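Local coordinates for DNA binding protein (Mycobacterium tuberculosis, PDB 4NB5) that represses transcription by binding as a homodimer to promoter regions, controlling MmpS-MmpL transport systems and its own expression, at the interface of chains A and B and the interface of chains C and A. Coordinates in Å, arbitrary orientation; residue numbers count along the deposited sequence, not the author numbering. Chains: chain A/B/C, DNA binding protein.

Contact 1: the interface of chains A and B. Residues chain A 106, 109; chain B 75-76, 78, 106, 109.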
loop_
_atom_site.group_PDB
_atom_site.type_symbol
_atom_site.label_atom_id
_atom_site.label_comp_id
_atom_site.label_asym_id
_atom_site.label_seq_id
_atom_site.Cartn_x
_atom_site.Cartn_y
_atom_site.Cartn_z
ATOM N N GLU A 106 3.461 -3.823 -1.621
ATOM C CA GLU A 106 3.550 -2.424 -1.998
ATOM C C GLU A 106 4.143 -2.310 -3.404
ATOM O O GLU A 106 3.758 -1.430 -4.176
ATOM C CB GLU A 106 4.392 -1.638 -0.997
ATOM C CG GLU A 106 4.764 -0.236 -1.454
ATOM C CD GLU A 106 3.558 0.669 -1.611
ATOM O OE1 GLU A 106 3.730 1.818 -2.069
ATOM O OE2 GLU A 106 2.439 0.231 -1.274
ATOM N N ARG A 109 1.496 -2.656 -5.995
ATOM C CA ARG A 109 0.822 -1.377 -6.175
ATOM C C ARG A 109 1.661 -0.448 -7.039
ATOM O O ARG A 109 1.152 0.211 -7.944
ATOM C CB ARG A 109 0.548 -0.699 -4.838
ATOM C CG ARG A 109 0.126 0.740 -5.033
ATOM C CD ARG A 109 -0.582 1.332 -3.845
ATOM N NE ARG A 109 -1.125 2.642 -4.195
ATOM C CZ ARG A 109 -1.958 3.344 -3.435
ATOM N NH1 ARG A 109 -2.365 2.870 -2.261
ATOM N NH2 ARG A 109 -2.385 4.527 -3.855
ATOM N N ILE B 75 -5.289 8.511 -0.974
ATOM C CA ILE B 75 -4.201 7.857 -1.685
ATOM C C ILE B 75 -3.925 6.484 -1.061
ATOM O O ILE B 75 -3.789 5.481 -1.771
ATOM C CB ILE B 75 -2.923 8.704 -1.663
ATOM C CG1 ILE B 75 -3.101 9.966 -2.521
ATOM C CG2 ILE B 75 -1.740 7.890 -2.186
ATOM C CD1 ILE B 75 -2.013 11.000 -2.289
ATOM N N GLN B 76 -3.853 6.443 0.265
ATOM C CA GLN B 76 -3.644 5.180 0.972
ATOM C C GLN B 76 -4.711 4.173 0.574
ATOM O O GLN B 76 -4.408 3.000 0.347
ATOM C CB GLN B 76 -3.682 5.404 2.485
ATOM C CG GLN B 76 -3.649 4.132 3.312
ATOM C CD GLN B 76 -3.817 4.399 4.800
ATOM O OE1 GLN B 76 -4.695 5.161 5.214
ATOM N NE2 GLN B 76 -2.971 3.774 5.612
ATOM N N GLY B 78 -6.361 4.022 -2.107
ATOM C CA GLY B 78 -6.210 3.628 -3.493
ATOM C C GLY B 78 -7.076 4.382 -4.481
ATOM O O GLY B 78 -7.059 4.063 -5.667
ATOM N N GLU B 106 -6.429 -2.338 -3.159
ATOM C CA GLU B 106 -5.920 -1.950 -1.864
ATOM C C GLU B 106 -6.600 -2.765 -0.766
ATOM O O GLU B 106 -5.967 -3.110 0.227
ATOM C CB GLU B 106 -6.112 -0.448 -1.639
ATOM C CG GLU B 106 -5.554 0.065 -0.326
ATOM C CD GLU B 106 -4.092 -0.294 -0.114
ATOM O OE1 GLU B 106 -3.410 -0.662 -1.092
ATOM O OE2 GLU B 106 -3.624 -0.209 1.041
ATOM N N ARG B 109 -4.851 -5.952 -0.389
ATOM C CA ARG B 109 -3.647 -5.745 0.408
ATOM C C ARG B 109 -3.960 -5.602 1.897
ATOM O O ARG B 109 -3.232 -6.123 2.742
ATOM C CB ARG B 109 -2.882 -4.515 -0.088
ATOM C CG ARG B 109 -1.644 -4.204 0.730
ATOM C CD ARG B 109 -0.884 -3.021 0.137
ATOM N NE ARG B 109 0.274 -2.634 0.941
ATOM C CZ ARG B 109 0.993 -1.537 0.732
ATOM N NH1 ARG B 109 0.672 -0.710 -0.253
ATOM N NH2 ARG B 109 2.031 -1.262 1.511
#

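Contact 2: the interface of chains C and A. Residues chain C 114, 139, 143; chain A 23, 26, 44, 100.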
loop_
_atom_site.group_PDB
_atom_site.type_symbol
_atom_site.label_atom_id
_atom_site.label_comp_id
_atom_site.label_asym_id
_atom_site.label_seq_id
_atom_site.Cartn_x
_atom_site.Cartn_y
_atom_site.Cartn_z
ATOM N N LEU C 114 20.548 -8.538 -0.840
ATOM C CA LEU C 114 19.852 -8.262 0.404
ATOM C C LEU C 114 19.700 -9.539 1.236
ATOM O O LEU C 114 19.816 -9.528 2.465
ATOM C CB LEU C 114 18.488 -7.652 0.091
ATOM C CG LEU C 114 17.739 -7.059 1.277
ATOM C CD1 LEU C 114 18.591 -6.013 1.998
ATOM C CD2 LEU C 114 16.443 -6.446 0.810
ATOM N N MET C 139 12.502 -12.617 6.349
ATOM C CA MET C 139 13.105 -11.788 5.312
ATOM C C MET C 139 13.840 -12.665 4.305
ATOM O O MET C 139 13.614 -12.578 3.086
ATOM C CB MET C 139 14.079 -10.798 5.945
ATOM C CG MET C 139 14.978 -10.062 4.979
ATOM S SD MET C 139 16.121 -9.008 5.894
ATOM C CE MET C 139 17.035 -8.221 4.563
ATOM N N LEU C 143 12.656 -13.342 0.334
ATOM C CA LEU C 143 13.549 -12.930 -0.737
ATOM C C LEU C 143 13.920 -14.111 -1.638
ATOM O O LEU C 143 13.879 -14.002 -2.866
ATOM C CB LEU C 143 14.806 -12.250 -0.176
ATOM C CG LEU C 143 14.548 -10.904 0.512
ATOM C CD1 LEU C 143 15.804 -10.443 1.254
ATOM C CD2 LEU C 143 14.111 -9.850 -0.509
ATOM N N MET A 23 23.313 -2.708 5.921
ATOM C CA MET A 23 21.980 -2.320 5.459
ATOM C C MET A 23 21.938 -0.852 5.033
ATOM O O MET A 23 21.312 -0.501 4.032
ATOM C CB MET A 23 20.950 -2.588 6.554
ATOM C CG MET A 23 20.667 -4.076 6.762
ATOM S SD MET A 23 19.749 -4.843 5.389
ATOM C CE MET A 23 18.129 -4.135 5.657
ATOM N N TYR A 26 23.549 -0.713 1.684
ATOM C CA TYR A 26 22.648 -1.267 0.669
ATOM C C TYR A 26 21.670 -0.205 0.176
ATOM O O TYR A 26 21.422 -0.071 -1.028
ATOM C CB TYR A 26 21.883 -2.467 1.242
ATOM C CG TYR A 26 20.938 -3.102 0.250
ATOM C CD1 TYR A 26 19.634 -2.650 0.119
ATOM C CD2 TYR A 26 21.361 -4.136 -0.578
ATOM C CE1 TYR A 26 18.774 -3.215 -0.799
ATOM C CE2 TYR A 26 20.510 -4.707 -1.496
ATOM C CZ TYR A 26 19.220 -4.245 -1.605
ATOM O OH TYR A 26 18.366 -4.810 -2.521
ATOM N N LEU A 44 15.089 -4.976 12.317
ATOM C CA LEU A 44 15.173 -6.399 12.022
ATOM C C LEU A 44 15.858 -7.210 13.127
ATOM O O LEU A 44 15.658 -8.413 13.218
ATOM C CB LEU A 44 15.934 -6.609 10.710
ATOM C CG LEU A 44 15.043 -6.483 9.481
ATOM C CD1 LEU A 44 15.866 -6.098 8.273
ATOM C CD2 LEU A 44 14.312 -7.766 9.204
ATOM N N PHE A 100 8.741 -8.322 4.589
ATOM C CA PHE A 100 9.196 -8.284 3.209
ATOM C C PHE A 100 8.105 -8.753 2.237
ATOM O O PHE A 100 8.068 -8.328 1.082
ATOM C CB PHE A 100 10.536 -9.011 3.064
ATOM C CG PHE A 100 11.682 -8.179 3.548
ATOM C CD1 PHE A 100 11.902 -8.034 4.908
ATOM C CD2 PHE A 100 12.483 -7.477 2.669
ATOM C CE1 PHE A 100 12.929 -7.231 5.375
ATOM C CE2 PHE A 100 13.511 -6.674 3.131
ATOM C CZ PHE A 100 13.730 -6.556 4.491
#

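Contact 1: the interface of chains A and B
The guanidinium of A:Arg109 meets chain B at its edge, where the main-chain oxygen of B:Ile75 and the carbonyl carbon of B:Gln76 lie in its plane. The guanidinium of B:Arg109 is met on one face, where CA of A:Glu106 sits 3.7 Å above the plane, displaced toward the rim, as modelled, both residues being poorly ordered. This patch lies on a MarR-family regulator, and B:Ile75 and B:Gln76 close helix 64-76, the recognition helix of the helix-turn-helix motif.

The firm bond here runs from NH2 of A:Arg109 to O of B:Ile75, at 2.7 Å and 153° at the hydrogen. The oxygen is only 6° out of the guanidinium plane, whereas the donor is tilted 30° from the carbonyl plane. NH1 of A:Arg109 adds a weak bond to the same oxygen of B:Ile75 at 3.0 Å. A second weak bond, from NH1 of A:Arg109 to O of B:Gln76 at 3.3 Å, is less certain because B:Gln76 is poorly ordered. The cation thus gathers carbonyls at the C-terminal helix end, where the dipole would probably favour it. CG of A:Arg109 stands anti to the backbone N and the chain runs extended from CG to NE, which lets the side chain span from helix 99-124 of its own chain to that end.

A long salt bridge, 3.9 Å from NH1 of A:Arg109 to OE1 of B:Glu106, joins the same guanidinium to helix 99-124 of chain B. The exchanged pair, A:Glu106 and B:Arg109, is also a salt bridge, but both side chains are poorly ordered and the modelled separation is too short to be trusted, which makes their relative orientation doubtful. Both Arg109 side chains therefore pair with Glu106 across the interface, and A:Arg109 also reaches the B:Ile75 carbonyl, within an interface that departs from exact two-fold symmetry and may be a packing contact.

Contact 2: the interface of chains C and A
This is an apolar, two-fold symmetric interface between helices of chains C and A, and it probably belongs to the homodimer in which this MarR-type repressor works. Every contact of the patch has a twin with the chains exchanged, so the packing is used twice per dimer.

CG of C:Met139 sits over the rim of one face of the A:Phe100 ring. This CG of C:Met139 is 3.5 Å from CE1 of A:Phe100, and its distance of 3.7 Å from the ring centroid supports a CH-pi contact. CB of C:Met139 lies near CD1 of A:Phe100. The extended chain (chi2 -177°, chi3 -179°) then carries SD and CE past the CE1-CZ edge rather than over the ring, and CE of C:Met139 is 3.7 Å from CZ of A:Phe100. On the thioether, SD of C:Met139 also meets CD1 of A:Leu44 at 3.8 Å.

C:Leu114 divides its two branches between different partners. Its CD1 stands over the centre of the A:Tyr26 ring, 3.9 Å from the centroid, a second CH-pi contact, with the two side chains crossing at about a right angle. The same methyl, CD1 of C:Leu114, touches SD of A:Met23 at 3.8 Å. CD2 of C:Leu114 points instead to A:Phe100, 3.7 Å from CE2 of A:Phe100, so this leucine bridges both aromatic rings. Its CB lies near the hydroxyl-bearing end of A:Tyr26. C:Leu143 makes a looser approach to A:Phe100.

In the fold, chain C presents helices 99-124 and 134-158, while chain A supplies helix 16-28, the end of helix 34-45 and, through A:Phe100, the start of its own helix 99-124.

The C-alpha centres of contact 1 and contact 2 are about 22 Å apart, and chain A takes part in both. Helix 99-124 is the common element: in chain A its first turn serves contact 2 while residues about two turns further on serve contact 1. Contact 2, with its two-fold symmetry, fits the known homodimer; contact 1 lacks exact symmetry and more likely joins dimers within the four-chain assembly or the crystal. Residues of both contacts, A:Tyr26 and A:Glu106, are also among those lining the 1,3-dihydroxypropan-2-yl octadecanoate pocket, so lipid binding could conceivably influence either interface.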